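Local structure of amide synthase (Vibrio cholerae, 1L5A) at residues Q92-S97 / L119-A124; T22-L27 / V353-S358; M1-K6 / R312-E317. The protein is a nonribosomal peptide synthetase condensation enzyme of vibriobactin biosynthesis, an amide synthase that probably joins an acyl group to an amine. One frame throughout, in Å; residues are numbered along the deposited sequence.

Contact 1: residues Q92-S97 / L119-A124; sequences QDLQRS and LIYTRA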
ATOM      1  N   GLN A  92     -16.899  39.472 -20.917  1.00 46.82           N
ATOM      2  CA  GLN A  92     -16.202  40.462 -20.124  1.00 48.46           C
ATOM      3  C   GLN A  92     -15.246  39.749 -19.170  1.00 44.83           C
ATOM      4  O   GLN A  92     -14.082  40.119 -19.056  1.00 43.46           O
ATOM      5  CB  GLN A  92     -17.202  41.314 -19.342  1.00 55.97           C
ATOM      6  CG  GLN A  92     -16.560  42.343 -18.433  1.00 65.80           C
ATOM      7  CD  GLN A  92     -15.649  43.291 -19.185  1.00 72.53           C
ATOM      8  OE1 GLN A  92     -16.091  44.005 -20.088  1.00 70.92           O
ATOM      9  NE2 GLN A  92     -14.366  43.302 -18.818  1.00 68.54           N
ATOM     10  N   ASP A  93     -15.725  38.711 -18.494  1.00 43.64           N
ATOM     11  CA  ASP A  93     -14.860  38.004 -17.561  1.00 41.86           C
ATOM     12  C   ASP A  93     -13.720  37.292 -18.291  1.00 43.61           C
ATOM     13  O   ASP A  93     -12.586  37.263 -17.807  1.00 37.64           O
ATOM     14  CB  ASP A  93     -15.667  37.024 -16.716  1.00 39.33           C
ATOM     15  CG  ASP A  93     -14.797  36.216 -15.778  1.00 41.61           C
ATOM     16  OD1 ASP A  93     -14.467  35.064 -16.133  1.00 42.54           O
ATOM     17  OD2 ASP A  93     -14.437  36.729 -14.696  1.00 33.24           O
ATOM     18  N   LEU A  94     -14.015  36.713 -19.450  1.00 37.34           N
ATOM     19  CA  LEU A  94     -12.976  36.061 -20.231  1.00 39.25           C
ATOM     20  C   LEU A  94     -11.903  37.081 -20.618  1.00 43.89           C
ATOM     21  O   LEU A  94     -10.722  36.767 -20.658  1.00 51.88           O
ATOM     22  CB  LEU A  94     -13.563  35.445 -21.496  1.00 30.53           C
ATOM     23  CG  LEU A  94     -14.322  34.151 -21.226  1.00 30.83           C
ATOM     24  CD1 LEU A  94     -14.934  33.630 -22.515  1.00 28.47           C
ATOM     25  CD2 LEU A  94     -13.369  33.125 -20.624  1.00 20.80           C
ATOM     26  N   GLN A  95     -12.314  38.308 -20.895  1.00 50.32           N
ATOM     27  CA  GLN A  95     -11.369  39.343 -21.271  1.00 51.78           C
ATOM     28  C   GLN A  95     -10.833  40.098 -20.068  1.00 58.32           C
ATOM     29  O   GLN A  95     -10.160  41.112 -20.240  1.00 66.68           O
ATOM     30  CB  GLN A  95     -12.022  40.347 -22.223  1.00 50.71           C
ATOM     31  CG  GLN A  95     -12.137  39.893 -23.673  1.00 53.28           C
ATOM     32  CD  GLN A  95     -12.742  40.970 -24.577  1.00 49.64           C
ATOM     33  OE1 GLN A  95     -12.505  42.165 -24.373  1.00 48.96           O
ATOM     34  NE2 GLN A  95     -13.513  40.545 -25.586  1.00 41.06           N
ATOM     35  N   ARG A  96     -11.114  39.638 -18.852  1.00 60.42           N
ATOM     36  CA  ARG A  96     -10.610  40.386 -17.704  1.00 63.79           C
ATOM     37  C   ARG A  96      -9.084  40.328 -17.653  1.00 68.49           C
ATOM     38  O   ARG A  96      -8.463  39.453 -18.271  1.00 62.09           O
ATOM     39  CB  ARG A  96     -11.215  39.875 -16.392  1.00 62.12           C
ATOM     40  CG  ARG A  96     -10.380  38.851 -15.646  1.00 63.75           C
ATOM     41  CD  ARG A  96     -10.357  37.521 -16.364  1.00 63.85           C
ATOM     42  NE  ARG A  96      -9.592  36.523 -15.629  1.00 60.27           N
ATOM     43  CZ  ARG A  96      -9.556  35.237 -15.947  1.00 57.96           C
ATOM     44  NH1 ARG A  96     -10.251  34.794 -16.983  1.00 53.56           N
ATOM     45  NH2 ARG A  96      -8.806  34.399 -15.239  1.00 64.36           N
ATOM     46  N   SER A  97      -8.495  41.280 -16.926  1.00 76.13           N
ATOM     47  CA  SER A  97      -7.038  41.388 -16.768  1.00 83.10           C
ATOM     48  C   SER A  97      -6.413  40.086 -16.254  1.00 84.15           C
ATOM     49  O   SER A  97      -5.222  39.817 -16.470  1.00 83.67           O
ATOM     50  CB  SER A  97      -6.700  42.536 -15.803  1.00 84.35           C
ATOM     51  OG  SER A  97      -7.110  42.236 -14.478  1.00 80.31           O
ATOM     52  N   LEU A 119     -28.450  29.913 -17.546  1.00 31.01           N
ATOM     53  CA  LEU A 119     -27.072  29.884 -17.999  1.00 29.15           C
ATOM     54  C   LEU A 119     -26.128  30.000 -16.819  1.00 30.02           C
ATOM     55  O   LEU A 119     -26.158  30.993 -16.101  1.00 29.86           O
ATOM     56  CB  LEU A 119     -26.795  31.033 -18.964  1.00 29.20           C
ATOM     57  CG  LEU A 119     -25.456  30.912 -19.684  1.00 26.98           C
ATOM     58  CD1 LEU A 119     -25.443  29.611 -20.462  1.00 27.75           C
ATOM     59  CD2 LEU A 119     -25.251  32.099 -20.614  1.00 35.59           C
ATOM     60  N   ILE A 120     -25.303  28.975 -16.624  1.00 26.10           N
ATOM     61  CA  ILE A 120     -24.320  28.958 -15.548  1.00 27.26           C
ATOM     62  C   ILE A 120     -22.931  29.088 -16.145  1.00 30.46           C
ATOM     63  O   ILE A 120     -22.559  28.347 -17.060  1.00 32.60           O
ATOM     64  CB  ILE A 120     -24.341  27.643 -14.777  1.00 31.25           C
ATOM     65  CG1 ILE A 120     -25.641  27.514 -13.995  1.00 32.97           C
ATOM     66  CG2 ILE A 120     -23.158  27.588 -13.835  1.00 21.38           C
ATOM     67  CD1 ILE A 120     -25.939  26.095 -13.595  1.00 32.72           C
ATOM     68  N   TYR A 121     -22.166  30.021 -15.607  1.00 24.81           N
ATOM     69  CA  TYR A 121     -20.820  30.268 -16.070  1.00 30.26           C
ATOM     70  C   TYR A 121     -19.852  30.088 -14.906  1.00 32.78           C
ATOM     71  O   TYR A 121     -19.972  30.742 -13.865  1.00 33.14           O
ATOM     72  CB  TYR A 121     -20.707  31.698 -16.632  1.00 25.26           C
ATOM     73  CG  TYR A 121     -19.298  32.140 -16.944  1.00 27.32           C
ATOM     74  CD1 TYR A 121     -18.590  31.612 -18.037  1.00 33.36           C
ATOM     75  CD2 TYR A 121     -18.665  33.086 -16.150  1.00 31.16           C
ATOM     76  CE1 TYR A 121     -17.271  32.030 -18.325  1.00 31.09           C
ATOM     77  CE2 TYR A 121     -17.355  33.512 -16.424  1.00 36.24           C
ATOM     78  CZ  TYR A 121     -16.668  32.983 -17.509  1.00 39.37           C
ATOM     79  OH  TYR A 121     -15.387  33.427 -17.759  1.00 38.20           O
ATOM     80  N   THR A 122     -18.887  29.199 -15.103  1.00 30.89           N
ATOM     81  CA  THR A 122     -17.878  28.912 -14.097  1.00 29.59           C
ATOM     82  C   THR A 122     -16.496  29.165 -14.682  1.00 29.60           C
ATOM     83  O   THR A 122     -16.187  28.680 -15.757  1.00 32.80           O
ATOM     84  CB  THR A 122     -17.960  27.450 -13.690  1.00 22.66           C
ATOM     85  OG1 THR A 122     -19.281  27.181 -13.218  1.00 33.50           O
ATOM     86  CG2 THR A 122     -16.939  27.131 -12.598  1.00 15.35           C
ATOM     87  N   ARG A 123     -15.665  29.920 -13.980  1.00 26.00           N
ATOM     88  CA  ARG A 123     -14.321  30.179 -14.458  1.00 29.91           C
ATOM     89  C   ARG A 123     -13.298  30.097 -13.355  1.00 28.88           C
ATOM     90  O   ARG A 123     -13.510  30.589 -12.247  1.00 24.28           O
ATOM     91  CB  ARG A 123     -14.185  31.562 -15.063  1.00 34.37           C
ATOM     92  CG  ARG A 123     -12.719  32.001 -15.152  1.00 31.02           C
ATOM     93  CD  ARG A 123     -12.566  33.467 -14.860  1.00 34.32           C
ATOM     94  NE  ARG A 123     -11.873  33.693 -13.602  1.00 41.33           N
ATOM     95  CZ  ARG A 123     -11.870  34.845 -12.945  1.00 47.61           C
ATOM     96  NH1 ARG A 123     -12.529  35.894 -13.427  1.00 47.97           N
ATOM     97  NH2 ARG A 123     -11.215  34.946 -11.796  1.00 54.99           N
ATOM     98  N   ALA A 124     -12.157  29.518 -13.694  1.00 26.93           N
ATOM     99  CA  ALA A 124     -11.068  29.386 -12.749  1.00 28.09           C
ATOM    100  C   ALA A 124      -9.758  29.462 -13.508  1.00 25.16           C
ATOM    101  O   ALA A 124      -9.726  29.427 -14.721  1.00 34.41           O
ATOM    102  CB  ALA A 124     -11.179  28.041 -12.027  1.00 22.76           C
TER

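Contact 2: residues T22-L27 / V353-S358; sequences TVAHSL and VLASGS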
ATOM      1  N   THR A  22      -6.519  29.787 -18.374  1.00 45.30           N
ATOM      2  CA  THR A  22      -7.826  29.906 -17.751  1.00 41.50           C
ATOM      3  C   THR A  22      -8.680  28.694 -18.103  1.00 44.06           C
ATOM      4  O   THR A  22      -8.472  28.055 -19.130  1.00 43.91           O
ATOM      5  CB  THR A  22      -8.566  31.153 -18.262  1.00 43.64           C
ATOM      6  OG1 THR A  22      -7.821  32.333 -17.933  1.00 48.19           O
ATOM      7  CG2 THR A  22      -9.943  31.238 -17.650  1.00 48.20           C
ATOM      8  N   VAL A  23      -9.637  28.377 -17.243  1.00 39.69           N
ATOM      9  CA  VAL A  23     -10.549  27.268 -17.496  1.00 38.95           C
ATOM     10  C   VAL A  23     -11.960  27.812 -17.279  1.00 35.77           C
ATOM     11  O   VAL A  23     -12.326  28.225 -16.171  1.00 36.34           O
ATOM     12  CB  VAL A  23     -10.325  26.089 -16.521  1.00 40.11           C
ATOM     13  CG1 VAL A  23     -11.052  24.855 -17.032  1.00 41.37           C
ATOM     14  CG2 VAL A  23      -8.857  25.806 -16.366  1.00 50.80           C
ATOM     15  N   ALA A  24     -12.750  27.837 -18.336  1.00 29.68           N
ATOM     16  CA  ALA A  24     -14.111  28.331 -18.212  1.00 28.24           C
ATOM     17  C   ALA A  24     -15.102  27.435 -18.936  1.00 30.42           C
ATOM     18  O   ALA A  24     -14.862  26.993 -20.069  1.00 33.80           O
ATOM     19  CB  ALA A  24     -14.215  29.781 -18.741  1.00 19.15           C
ATOM     20  N   HIS A  25     -16.206  27.144 -18.257  1.00 29.49           N
ATOM     21  CA  HIS A  25     -17.269  26.330 -18.829  1.00 29.98           C
ATOM     22  C   HIS A  25     -18.592  27.075 -18.693  1.00 29.65           C
ATOM     23  O   HIS A  25     -18.771  27.898 -17.803  1.00 33.81           O
ATOM     24  CB  HIS A  25     -17.399  24.990 -18.106  1.00 28.23           C
ATOM     25  CG  HIS A  25     -16.313  24.009 -18.416  1.00 37.99           C
ATOM     26  ND1 HIS A  25     -16.526  22.647 -18.414  1.00 35.36           N
ATOM     27  CD2 HIS A  25     -15.001  24.184 -18.710  1.00 39.01           C
ATOM     28  CE1 HIS A  25     -15.396  22.024 -18.695  1.00 36.36           C
ATOM     29  NE2 HIS A  25     -14.454  22.933 -18.878  1.00 41.37           N
ATOM     30  N   SER A  26     -19.518  26.804 -19.592  1.00 31.66           N
ATOM     31  CA  SER A  26     -20.821  27.413 -19.488  1.00 29.08           C
ATOM     32  C   SER A  26     -21.786  26.255 -19.551  1.00 31.61           C
ATOM     33  O   SER A  26     -21.599  25.304 -20.323  1.00 28.54           O
ATOM     34  CB  SER A  26     -21.085  28.396 -20.628  1.00 27.46           C
ATOM     35  OG  SER A  26     -21.256  27.728 -21.854  1.00 32.49           O
ATOM     36  N   LEU A  27     -22.799  26.314 -18.697  1.00 33.97           N
ATOM     37  CA  LEU A  27     -23.815  25.280 -18.658  1.00 30.39           C
ATOM     38  C   LEU A  27     -25.120  25.945 -19.053  1.00 32.32           C
ATOM     39  O   LEU A  27     -25.475  27.014 -18.540  1.00 36.41           O
ATOM     40  CB  LEU A  27     -23.914  24.690 -17.249  1.00 32.08           C
ATOM     41  CG  LEU A  27     -22.674  23.949 -16.731  1.00 38.38           C
ATOM     42  CD1 LEU A  27     -22.957  23.386 -15.343  1.00 31.07           C
ATOM     43  CD2 LEU A  27     -22.296  22.828 -17.699  1.00 31.06           C
ATOM     44  N   VAL A 353     -17.179  24.539 -23.530  1.00 32.79           N
ATOM     45  CA  VAL A 353     -15.835  24.873 -23.066  1.00 31.52           C
ATOM     46  C   VAL A 353     -15.490  26.239 -23.660  1.00 35.27           C
ATOM     47  O   VAL A 353     -15.352  26.363 -24.868  1.00 34.17           O
ATOM     48  CB  VAL A 353     -14.807  23.817 -23.550  1.00 30.70           C
ATOM     49  CG1 VAL A 353     -13.413  24.219 -23.131  1.00 24.82           C
ATOM     50  CG2 VAL A 353     -15.156  22.438 -22.983  1.00 25.89           C
ATOM     51  N   LEU A 354     -15.373  27.260 -22.812  1.00 36.14           N
ATOM     52  CA  LEU A 354     -15.094  28.621 -23.259  1.00 34.09           C
ATOM     53  C   LEU A 354     -13.629  28.968 -23.204  1.00 42.10           C
ATOM     54  O   LEU A 354     -13.184  29.912 -23.871  1.00 44.86           O
ATOM     55  CB  LEU A 354     -15.854  29.630 -22.403  1.00 28.72           C
ATOM     56  CG  LEU A 354     -17.369  29.525 -22.454  1.00 32.84           C
ATOM     57  CD1 LEU A 354     -17.978  30.541 -21.495  1.00 27.74           C
ATOM     58  CD2 LEU A 354     -17.836  29.767 -23.876  1.00 32.04           C
ATOM     59  N   ALA A 355     -12.891  28.222 -22.387  1.00 44.66           N
ATOM     60  CA  ALA A 355     -11.454  28.409 -22.232  1.00 42.70           C
ATOM     61  C   ALA A 355     -10.866  27.137 -21.632  1.00 48.26           C
ATOM     62  O   ALA A 355     -11.514  26.475 -20.802  1.00 46.56           O
ATOM     63  CB  ALA A 355     -11.177  29.599 -21.322  1.00 44.12           C
ATOM     64  N   SER A 356      -9.652  26.778 -22.054  1.00 47.78           N
ATOM     65  CA  SER A 356      -9.011  25.584 -21.509  1.00 47.34           C
ATOM     66  C   SER A 356      -7.518  25.511 -21.727  1.00 50.99           C
ATOM     67  O   SER A 356      -6.992  24.475 -22.120  1.00 51.09           O
ATOM     68  CB  SER A 356      -9.650  24.319 -22.061  1.00 37.50           C
ATOM     69  OG  SER A 356      -9.588  24.324 -23.466  1.00 38.03           O
ATOM     70  N   GLY A 357      -6.836  26.612 -21.460  1.00 55.47           N
ATOM     71  CA  GLY A 357      -5.402  26.617 -21.610  1.00 61.65           C
ATOM     72  C   GLY A 357      -4.955  27.058 -22.978  1.00 69.02           C
ATOM     73  O   GLY A 357      -5.693  27.719 -23.711  1.00 66.94           O
ATOM     74  N   SER A 358      -3.733  26.675 -23.322  1.00 73.98           N
ATOM     75  CA  SER A 358      -3.154  27.042 -24.600  1.00 78.05           C
ATOM     76  C   SER A 358      -2.699  25.815 -25.381  1.00 74.59           C
ATOM     77  O   SER A 358      -2.116  24.878 -24.824  1.00 72.73           O
ATOM     78  CB  SER A 358      -1.987  28.003 -24.367  1.00 83.19           C
ATOM     79  OG  SER A 358      -1.224  27.586 -23.246  1.00 88.45           O
TER
HETATM   80  O   HOH W   1      -6.893  30.019 -21.300  1.00 41.51           O

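Contact 3: residues M1-K6 / R312-E317; sequences MLLAQK and RIEQIE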
ATOM      1  N   MET A   1       3.010  26.440  -2.237  1.00 32.91           N
ATOM      2  CA  MET A   1       2.621  26.137  -3.646  1.00 32.29           C
ATOM      3  C   MET A   1       3.212  24.798  -4.081  1.00 30.93           C
ATOM      4  O   MET A   1       4.363  24.490  -3.780  1.00 30.60           O
ATOM      5  CB  MET A   1       3.122  27.233  -4.579  1.00 30.04           C
ATOM      6  CG  MET A   1       2.606  27.103  -5.997  1.00 37.21           C
ATOM      7  SD  MET A   1       3.287  28.343  -7.114  1.00 40.09           S
ATOM      8  CE  MET A   1       2.668  29.885  -6.480  1.00 32.73           C
ATOM      9  N   LEU A   2       2.409  24.003  -4.775  1.00 28.25           N
ATOM     10  CA  LEU A   2       2.829  22.693  -5.253  1.00 32.56           C
ATOM     11  C   LEU A   2       3.661  22.777  -6.539  1.00 37.13           C
ATOM     12  O   LEU A   2       3.400  23.612  -7.413  1.00 35.99           O
ATOM     13  CB  LEU A   2       1.596  21.826  -5.526  1.00 38.23           C
ATOM     14  CG  LEU A   2       0.731  21.382  -4.349  1.00 42.61           C
ATOM     15  CD1 LEU A   2      -0.546  20.712  -4.881  1.00 37.45           C
ATOM     16  CD2 LEU A   2       1.544  20.442  -3.454  1.00 28.26           C
ATOM     17  N   LEU A   3       4.658  21.907  -6.660  1.00 35.46           N
ATOM     18  CA  LEU A   3       5.488  21.901  -7.852  1.00 33.23           C
ATOM     19  C   LEU A   3       4.622  22.038  -9.114  1.00 33.60           C
ATOM     20  O   LEU A   3       4.912  22.847  -9.997  1.00 33.58           O
ATOM     21  CB  LEU A   3       6.294  20.611  -7.910  1.00 31.94           C
ATOM     22  CG  LEU A   3       7.256  20.498  -9.087  1.00 32.42           C
ATOM     23  CD1 LEU A   3       8.253  21.654  -9.078  1.00 26.74           C
ATOM     24  CD2 LEU A   3       7.956  19.158  -9.007  1.00 24.64           C
ATOM     25  N   ALA A   4       3.545  21.264  -9.188  1.00 28.16           N
ATOM     26  CA  ALA A   4       2.656  21.314 -10.341  1.00 23.41           C
ATOM     27  C   ALA A   4       2.040  22.708 -10.602  1.00 27.37           C
ATOM     28  O   ALA A   4       1.609  22.999 -11.731  1.00 32.71           O
ATOM     29  CB  ALA A   4       1.544  20.262 -10.194  1.00 18.86           C
ATOM     30  N   GLN A   5       1.995  23.563  -9.583  1.00 23.37           N
ATOM     31  CA  GLN A   5       1.436  24.915  -9.751  1.00 28.07           C
ATOM     32  C   GLN A   5       2.497  25.934 -10.182  1.00 34.16           C
ATOM     33  O   GLN A   5       2.160  26.946 -10.801  1.00 37.54           O
ATOM     34  CB  GLN A   5       0.775  25.416  -8.452  1.00 20.13           C
ATOM     35  CG  GLN A   5      -0.433  24.591  -7.990  1.00 27.54           C
ATOM     36  CD  GLN A   5      -0.927  24.968  -6.595  1.00 27.33           C
ATOM     37  OE1 GLN A   5      -0.197  24.860  -5.616  1.00 27.76           O
ATOM     38  NE2 GLN A   5      -2.172  25.410  -6.508  1.00 24.37           N
ATOM     39  N   LYS A   6       3.764  25.670  -9.855  1.00 27.83           N
ATOM     40  CA  LYS A   6       4.854  26.582 -10.192  1.00 32.35           C
ATOM     41  C   LYS A   6       4.892  27.010 -11.680  1.00 31.75           C
ATOM     42  O   LYS A   6       4.917  28.200 -11.987  1.00 37.25           O
ATOM     43  CB  LYS A   6       6.209  25.961  -9.812  1.00 34.28           C
ATOM     44  CG  LYS A   6       6.398  25.625  -8.334  1.00 45.86           C
ATOM     45  CD  LYS A   6       7.015  26.773  -7.537  1.00 51.78           C
ATOM     46  CE  LYS A   6       7.051  26.492  -6.013  1.00 51.91           C
ATOM     47  NZ  LYS A   6       7.968  25.393  -5.571  1.00 47.82           N
ATOM     48  N   ARG A 312       6.046  14.132 -10.431  1.00 31.84           N
ATOM     49  CA  ARG A 312       5.872  15.280 -11.313  1.00 33.41           C
ATOM     50  C   ARG A 312       6.842  15.369 -12.497  1.00 33.92           C
ATOM     51  O   ARG A 312       8.065  15.236 -12.349  1.00 27.26           O
ATOM     52  CB  ARG A 312       5.951  16.560 -10.477  1.00 34.99           C
ATOM     53  CG  ARG A 312       4.713  16.812  -9.620  1.00 23.81           C
ATOM     54  CD  ARG A 312       3.821  17.763 -10.359  1.00 33.85           C
ATOM     55  NE  ARG A 312       2.543  17.196 -10.756  1.00 32.70           N
ATOM     56  CZ  ARG A 312       1.928  17.506 -11.891  1.00 35.95           C
ATOM     57  NH1 ARG A 312       2.479  18.366 -12.734  1.00 24.07           N
ATOM     58  NH2 ARG A 312       0.761  16.961 -12.179  1.00 35.28           N
ATOM     59  N   ILE A 313       6.278  15.604 -13.677  1.00 33.77           N
ATOM     60  CA  ILE A 313       7.078  15.731 -14.881  1.00 32.54           C
ATOM     61  C   ILE A 313       8.045  16.907 -14.720  1.00 32.46           C
ATOM     62  O   ILE A 313       9.149  16.889 -15.259  1.00 35.61           O
ATOM     63  CB  ILE A 313       6.179  15.951 -16.128  1.00 36.34           C
ATOM     64  CG1 ILE A 313       7.031  15.922 -17.401  1.00 30.10           C
ATOM     65  CG2 ILE A 313       5.431  17.282 -16.018  1.00 34.91           C
ATOM     66  CD1 ILE A 313       7.488  14.541 -17.815  1.00 28.62           C
ATOM     67  N   GLU A 314       7.638  17.929 -13.975  1.00 27.94           N
ATOM     68  CA  GLU A 314       8.510  19.077 -13.762  1.00 28.21           C
ATOM     69  C   GLU A 314       9.738  18.579 -13.045  1.00 33.31           C
ATOM     70  O   GLU A 314      10.856  19.035 -13.307  1.00 38.78           O
ATOM     71  CB  GLU A 314       7.833  20.156 -12.903  1.00 26.23           C
ATOM     72  CG  GLU A 314       6.629  20.848 -13.548  1.00 26.41           C
ATOM     73  CD  GLU A 314       5.349  20.028 -13.468  1.00 33.83           C
ATOM     74  OE1 GLU A 314       5.346  19.011 -12.738  1.00 37.38           O
ATOM     75  OE2 GLU A 314       4.341  20.412 -14.115  1.00 33.50           O
ATOM     76  N   GLN A 315       9.516  17.632 -12.132  1.00 39.54           N
ATOM     77  CA  GLN A 315      10.595  17.039 -11.343  1.00 34.09           C
ATOM     78  C   GLN A 315      11.475  16.229 -12.287  1.00 30.95           C
ATOM     79  O   GLN A 315      12.697  16.307 -12.221  1.00 29.24           O
ATOM     80  CB  GLN A 315      10.031  16.131 -10.239  1.00 28.15           C
ATOM     81  CG  GLN A 315      11.109  15.540  -9.331  1.00 21.43           C
ATOM     82  CD  GLN A 315      11.871  16.634  -8.637  1.00 36.88           C
ATOM     83  OE1 GLN A 315      11.285  17.457  -7.930  1.00 40.75           O
ATOM     84  NE2 GLN A 315      13.182  16.668  -8.841  1.00 34.30           N
ATOM     85  N   ILE A 316      10.842  15.448 -13.160  1.00 25.11           N
ATOM     86  CA  ILE A 316      11.583  14.667 -14.137  1.00 29.80           C
ATOM     87  C   ILE A 316      12.458  15.649 -14.935  1.00 32.20           C
ATOM     88  O   ILE A 316      13.650  15.416 -15.095  1.00 35.02           O
ATOM     89  CB  ILE A 316      10.647  13.906 -15.114  1.00 28.34           C
ATOM     90  CG1 ILE A 316       9.825  12.861 -14.360  1.00 24.26           C
ATOM     91  CG2 ILE A 316      11.470  13.224 -16.186  1.00 30.38           C
ATOM     92  CD1 ILE A 316       8.981  11.968 -15.266  1.00 20.68           C
ATOM     93  N   GLU A 317      11.882  16.754 -15.403  1.00 28.62           N
ATOM     94  CA  GLU A 317      12.670  17.724 -16.162  1.00 39.81           C
ATOM     95  C   GLU A 317      13.956  18.041 -15.397  1.00 44.40           C
ATOM     96  O   GLU A 317      15.052  18.005 -15.976  1.00 45.01           O
ATOM     97  CB  GLU A 317      11.890  19.028 -16.423  1.00 29.65           C
ATOM     98  CG  GLU A 317      10.640  18.884 -17.304  1.00 31.18           C
ATOM     99  CD  GLU A 317       9.871  20.202 -17.468  1.00 38.09           C
ATOM    100  OE1 GLU A 317       9.873  21.031 -16.525  1.00 36.44           O
ATOM    101  OE2 GLU A 317       9.256  20.407 -18.542  1.00 47.15           O
TER

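Contact 1: residues Q92-S97 / L119-A124
Asp93 and Arg96, at and just after the C-terminal end of helix 82-94, face Tyr121 and Arg123 of strand 117-125, the backbones coming closest at Leu94 CA and Arg123 CA, 8.4 Å apart. This is helix-on-sheet packing in the chloramphenicol-acetyltransferase-like fold of condensation domains. Strand alternation puts Tyr121 and Arg123 on the face toward the helix, whereas Thr122 between them points to the other face and meets helix 131-150. The carboxylate of Asp93 is shared between the two strand residues. Its OD1 accepts from Tyr121 OH, the carboxylate sitting at the edge of the phenol with the two planes 76° apart; this bond is modelled at 2.5 Å, and its length is uncertain because OD1 is crowded in the model. Its OD2 forms a salt bridge with Arg123 NH1, again too short to take literally. Here carboxylate and guanidinium are nearly coplanar, at 6°. The Arg123 chain, bent at chi2 and chi3, ends with its guanidinium lying flat against that of Arg96. The two groups meet tip to tip and stack with planes 9° apart and centres 3.8 Å apart. The Asp93 carboxylate plausibly offsets part of the repulsion between these two positive groups. Arg123 NH2 also makes a weak hydrogen bond to Ile105 O. Within the stack, Arg96 NH2 lies over the Arg123 guanidinium, 3.5 Å from Arg123 NE.

Contact 2: residues T22-L27 / V353-S358
Ala24 turns its methyl group to the CB atoms of two successive residues of the partner strand, with CB 4.0 Å from Leu354 CB and equally far from Ala355 CB. The strands run antiparallel, their axes at 170°, and the register slips by one residue here. Val23 pairs with Ser356 and Ala24 with Ala355, but His25 pairs with Val353, leaving Leu354 as the extra residue. The backbone bonds record the same slip: Ala24 O accepts from both Leu354 N (2.8 Å) and Ala355 N (3.3 Å), the two donors arriving from the same face of its carbonyl plane, while Ala24 N returns a bond to Ala355 O. Leu354, with CD1 anti to CA (chi2 177°), puts CD1 3.9 Å from Ser26 CB; the same side chain also packs on Trp87 and Ile90 of helix 82-94. On the opposite face of the sheet, His25 and Val353 lie side by side and point the same way. Val353 CG2 sits over one face of the imidazole, toward its rim, 4.2 Å from His25 NE2, while His25 ND1 is hydrogen-bonded to Glu138. Beyond the bulge, Gly357 N gives a weak bond to Thr22 O. Two consecutive residues facing one partner define a classic beta bulge, placed here where strand 348-356, arriving from the later part of the condensation domain, forms the edge of the sheet built mainly from its N-terminal half.

Contact 3: residues M1-K6 / R312-E317
Leu3 and Ala4, near the start of the chain, pack against Arg312 and the first turn of helix 313-319. Ala4 CB sits over one face of the Arg312 guanidinium, offset toward its rim, with Arg312 CZ among its nearest atoms. Leu3 slides past Arg312 and Glu314 in the direction opposite to theirs. It has CG anti to the backbone N (chi1 -178°), and Leu3 CG lies 3.9 Å from Glu314 CB; of its methyls, CD2 reaches Arg312 CB at 3.6 Å and also approaches Gln315 CB. The interface between the two segments is thus made of van der Waals contacts, and the polar bonds lie within each segment or lead outside. Glu314 holds the guanidinium that Ala4 covers, its OE1 accepting from Arg312 NH1 at 2.9 Å through the syn lone pair, in a salt bridge with the carboxylate at the guanidinium edge. On the other segment, Gln5 OE1 accepts from Leu2 N at 2.9 Å with a nearly straight bond (172°), while Leu2 O accepts from both Gln5 N and Lys6 N, which closes a turn through Leu3 and Ala4. Further out, Arg312 NH2 bonds to Val276 O, and Ile313 N to Asn277 OD1. Gln5 NE2 reaches Ile127 O, in the family's HHxxxDG motif, and Leu2 packs on helix 161-172. Arg312 itself occupies the N-cap position of helix 313-319. The contact therefore joins the N-terminal lead-in of helix 6-14 to a helix start in the C-terminal half of the condensation-domain fold.

The chain opens with residues 1-6, which meet 312-317 in contact 3, closing a loop of about three hundred residues, and then enters strand 22-30, whose partner in contact 2 arrives still later, at 353-358. These two long loops therefore cross. Contact 1 closes a short loop, 92-97 to 119-124, nested inside both. Contacts 1 and 2 touch directly, because strands 117-125 and 22-30 are neighbours in one sheet: Ala124 O lies 2.7 Å from Val23 N, a probable hydrogen bond. Together they link helix 82-94, the sheet and its late edge strand. Contact 3 stands apart, its centre about 23 Å from that of contact 2, and provides a second tie between early and late chain.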